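HpcE (Thermus thermophilus, PDB 1WZO) probably isomerises 2-hydroxyhepta-2,4-diene-1,7-dioate in the breakdown of aromatic compounds. Local coordinates at residues Arg92-Glu97 with Leu129-Tyr134. Numbering follows the deposited sequence.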
ATOM      1  N   ARG B  92       3.330  21.467 -29.981  1.00 24.48           N
ATOM      2  CA  ARG B  92       2.730  22.707 -30.449  1.00 26.45           C
ATOM      3  C   ARG B  92       1.318  22.947 -29.941  1.00 25.41           C
ATOM      4  O   ARG B  92       0.914  24.095 -29.771  1.00 26.76           O
ATOM      5  CB  ARG B  92       2.702  22.744 -31.982  1.00 27.91           C
ATOM      6  CG  ARG B  92       3.991  23.217 -32.633  1.00 34.02           C
ATOM      7  CD  ARG B  92       3.731  23.593 -34.090  1.00 37.43           C
ATOM      8  NE  ARG B  92       3.459  22.419 -34.911  1.00 40.00           N
ATOM      9  CZ  ARG B  92       2.717  22.428 -36.013  1.00 41.14           C
ATOM     10  NH1 ARG B  92       2.155  23.553 -36.436  1.00 40.11           N
ATOM     11  NH2 ARG B  92       2.546  21.307 -36.698  1.00 40.96           N
ATOM     12  N   PHE B  93       0.571  21.872 -29.699  1.00 24.09           N
ATOM     13  CA  PHE B  93      -0.814  21.997 -29.257  1.00 23.32           C
ATOM     14  C   PHE B  93      -1.158  21.269 -27.955  1.00 22.73           C
ATOM     15  O   PHE B  93      -1.676  20.152 -27.989  1.00 23.70           O
ATOM     16  CB  PHE B  93      -1.756  21.496 -30.358  1.00 22.96           C
ATOM     17  CG  PHE B  93      -1.405  21.989 -31.736  1.00 26.06           C
ATOM     18  CD1 PHE B  93      -0.653  21.202 -32.600  1.00 27.38           C
ATOM     19  CD2 PHE B  93      -1.823  23.243 -32.169  1.00 29.22           C
ATOM     20  CE1 PHE B  93      -0.319  21.654 -33.880  1.00 29.97           C
ATOM     21  CE2 PHE B  93      -1.496  23.707 -33.447  1.00 28.89           C
ATOM     22  CZ  PHE B  93      -0.744  22.909 -34.302  1.00 29.91           C
ATOM     23  N   VAL B  94      -0.883  21.912 -26.821  1.00 21.57           N
ATOM     24  CA  VAL B  94      -1.184  21.352 -25.502  1.00 20.90           C
ATOM     25  C   VAL B  94      -2.383  22.109 -24.931  1.00 20.80           C
ATOM     26  O   VAL B  94      -2.411  23.339 -24.952  1.00 20.62           O
ATOM     27  CB  VAL B  94       0.015  21.496 -24.546  1.00 20.48           C
ATOM     28  CG1 VAL B  94      -0.343  20.961 -23.165  1.00 21.71           C
ATOM     29  CG2 VAL B  94       1.205  20.742 -25.104  1.00 20.89           C
ATOM     30  N   HIS B  95      -3.363  21.369 -24.425  1.00 19.91           N
ATOM     31  CA  HIS B  95      -4.587  21.956 -23.883  1.00 20.43           C
ATOM     32  C   HIS B  95      -4.937  21.484 -22.480  1.00 21.36           C
ATOM     33  O   HIS B  95      -4.677  20.332 -22.113  1.00 18.22           O
ATOM     34  CB  HIS B  95      -5.769  21.605 -24.790  1.00 20.90           C
ATOM     35  CG  HIS B  95      -5.673  22.175 -26.170  1.00 22.55           C
ATOM     36  ND1 HIS B  95      -6.425  23.254 -26.583  1.00 23.27           N
ATOM     37  CD2 HIS B  95      -4.915  21.815 -27.232  1.00 22.98           C
ATOM     38  CE1 HIS B  95      -6.132  23.534 -27.840  1.00 25.32           C
ATOM     39  NE2 HIS B  95      -5.218  22.676 -28.257  1.00 24.41           N
ATOM     40  N   TYR B  96      -5.535  22.378 -21.693  1.00 20.61           N
ATOM     41  CA  TYR B  96      -5.982  22.014 -20.357  1.00 20.39           C
ATOM     42  C   TYR B  96      -7.402  21.509 -20.593  1.00 19.93           C
ATOM     43  O   TYR B  96      -7.973  21.735 -21.662  1.00 20.54           O
ATOM     44  CB  TYR B  96      -6.011  23.240 -19.420  1.00 22.48           C
ATOM     45  CG  TYR B  96      -7.106  24.251 -19.743  1.00 24.68           C
ATOM     46  CD1 TYR B  96      -8.454  23.943 -19.536  1.00 26.13           C
ATOM     47  CD2 TYR B  96      -6.797  25.484 -20.327  1.00 26.58           C
ATOM     48  CE1 TYR B  96      -9.469  24.828 -19.913  1.00 26.91           C
ATOM     49  CE2 TYR B  96      -7.807  26.378 -20.707  1.00 26.48           C
ATOM     50  CZ  TYR B  96      -9.137  26.040 -20.502  1.00 27.79           C
ATOM     51  OH  TYR B  96     -10.140  26.891 -20.912  1.00 27.34           O
ATOM     52  N   GLU B  97      -7.966  20.815 -19.614  1.00 19.98           N
ATOM     53  CA  GLU B  97      -9.340  20.330 -19.710  1.00 20.64           C
ATOM     54  C   GLU B  97      -9.925  20.348 -18.303  1.00 19.61           C
ATOM     55  O   GLU B  97      -9.566  19.518 -17.468  1.00 17.30           O
ATOM     56  CB  GLU B  97      -9.404  18.907 -20.298  1.00 19.97           C
ATOM     57  CG  GLU B  97      -9.123  18.850 -21.802  1.00 21.57           C
ATOM     58  CD  GLU B  97      -9.501  17.520 -22.451  1.00 22.90           C
ATOM     59  OE1 GLU B  97      -9.343  17.395 -23.685  1.00 23.59           O
ATOM     60  OE2 GLU B  97      -9.954  16.602 -21.740  1.00 21.57           O
ATOM     61  N   LEU B 129      -5.159  17.319 -18.913  1.00 17.39           N
ATOM     62  CA  LEU B 129      -4.352  17.827 -20.015  1.00 17.79           C
ATOM     63  C   LEU B 129      -4.153  16.851 -21.165  1.00 18.56           C
ATOM     64  O   LEU B 129      -4.221  15.627 -21.003  1.00 16.57           O
ATOM     65  CB  LEU B 129      -2.991  18.304 -19.487  1.00 17.86           C
ATOM     66  CG  LEU B 129      -3.026  19.571 -18.621  1.00 15.85           C
ATOM     67  CD1 LEU B 129      -2.318  19.336 -17.288  1.00 14.99           C
ATOM     68  CD2 LEU B 129      -2.370  20.720 -19.380  1.00 17.83           C
ATOM     69  N   VAL B 130      -3.919  17.407 -22.343  1.00 17.56           N
ATOM     70  CA  VAL B 130      -3.703  16.594 -23.523  1.00 18.55           C
ATOM     71  C   VAL B 130      -2.750  17.297 -24.476  1.00 19.55           C
ATOM     72  O   VAL B 130      -2.762  18.527 -24.591  1.00 19.38           O
ATOM     73  CB  VAL B 130      -5.035  16.304 -24.269  1.00 19.79           C
ATOM     74  CG1 VAL B 130      -5.718  17.618 -24.666  1.00 19.24           C
ATOM     75  CG2 VAL B 130      -4.757  15.473 -25.522  1.00 19.05           C
ATOM     76  N   ALA B 131      -1.897  16.514 -25.127  1.00 20.24           N
ATOM     77  CA  ALA B 131      -0.972  17.053 -26.115  1.00 21.15           C
ATOM     78  C   ALA B 131      -1.541  16.551 -27.438  1.00 21.31           C
ATOM     79  O   ALA B 131      -1.286  15.413 -27.850  1.00 19.97           O
ATOM     80  CB  ALA B 131       0.428  16.513 -25.887  1.00 21.21           C
ATOM     81  N   ARG B 132      -2.338  17.395 -28.087  1.00 21.43           N
ATOM     82  CA  ARG B 132      -2.976  17.020 -29.342  1.00 23.45           C
ATOM     83  C   ARG B 132      -2.010  16.615 -30.449  1.00 23.43           C
ATOM     84  O   ARG B 132      -2.402  15.917 -31.392  1.00 23.96           O
ATOM     85  CB  ARG B 132      -3.906  18.144 -29.813  1.00 26.46           C
ATOM     86  CG  ARG B 132      -5.099  18.332 -28.882  1.00 32.46           C
ATOM     87  CD  ARG B 132      -6.176  19.219 -29.486  1.00 39.43           C
ATOM     88  NE  ARG B 132      -7.365  19.293 -28.635  1.00 45.47           N
ATOM     89  CZ  ARG B 132      -8.115  18.244 -28.299  1.00 48.01           C
ATOM     90  NH1 ARG B 132      -7.808  17.030 -28.740  1.00 49.03           N
ATOM     91  NH2 ARG B 132      -9.181  18.412 -27.527  1.00 49.66           N
ATOM     92  N   ASP B 133      -0.753  17.036 -30.329  1.00 24.08           N
ATOM     93  CA  ASP B 133       0.270  16.687 -31.312  1.00 24.43           C
ATOM     94  C   ASP B 133       0.349  15.172 -31.437  1.00 26.14           C
ATOM     95  O   ASP B 133       0.607  14.636 -32.515  1.00 25.54           O
ATOM     96  CB  ASP B 133       1.656  17.171 -30.872  1.00 26.28           C
ATOM     97  CG  ASP B 133       1.745  18.672 -30.729  1.00 27.69           C
ATOM     98  OD1 ASP B 133       0.985  19.245 -29.921  1.00 27.23           O
ATOM     99  OD2 ASP B 133       2.590  19.277 -31.423  1.00 29.37           O
ATOM    100  N   TYR B 134       0.120  14.485 -30.323  1.00 24.51           N
ATOM    101  CA  TYR B 134       0.234  13.036 -30.298  1.00 24.45           C
ATOM    102  C   TYR B 134      -1.060  12.251 -30.433  1.00 24.84           C
ATOM    103  O   TYR B 134      -1.074  11.048 -30.196  1.00 24.11           O
ATOM    104  CB  TYR B 134       0.968  12.614 -29.018  1.00 25.78           C
ATOM    105  CG  TYR B 134       2.184  13.472 -28.713  1.00 27.24           C
ATOM    106  CD1 TYR B 134       3.107  13.796 -29.711  1.00 27.93           C
ATOM    107  CD2 TYR B 134       2.406  13.968 -27.429  1.00 25.14           C
ATOM    108  CE1 TYR B 134       4.218  14.600 -29.433  1.00 28.40           C
ATOM    109  CE2 TYR B 134       3.508  14.765 -27.142  1.00 25.76           C
ATOM    110  CZ  TYR B 134       4.407  15.080 -28.147  1.00 27.81           C
ATOM    111  OH  TYR B 134       5.482  15.887 -27.863  1.00 29.52           O
TER
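The end of an antiparallel strand pair in the fumarylacetoacetate hydrolase-type domain joins His95 to Val130 as a hydrogen-bonded pair: His95 N reaches Val130 O at 2.9 Å, and Val130 N returns to His95 O. Val94 faces Ala131 in the adjoining non-hydrogen-bonded pair, CA to CA 4.3 Å, and the Ala131 methyl meets Val94 CG2 at 4.4 Å. Arg132, where the 3-10 segment 132-133 begins, still gives its N to Phe93 O (2.8 Å); then Asp133 takes over. Its CG lies beside the backbone N (chi1 -62°), and the short two-oxygen carboxylate can accept two successive amides: OD1 takes Phe93 N through the syn lone pair at 2.7 Å, OD2 takes Arg92 N, also at 2.7 Å, 28° out of the carboxylate plane. An alanine in place of Asp133 would probably leave both amides without these acceptors and let the start of 92-97 fray. The long Arg132 sets NE over one face of the His95 ring, toward its rim, with CD 3.7 Å from His95 CD2; the guanidinium is tilted 56° from the ring, and NH2 makes a long, charge-only salt bridge with Glu97 OE1 (4.0 Å). His95 ND1 is hydrogen-bonded to Ser220. Strand 221-222 pairs with 94-104 through Val94 and Val222, while strand 85-87 meets Val94 and Leu129 through Tyr87 and Val85.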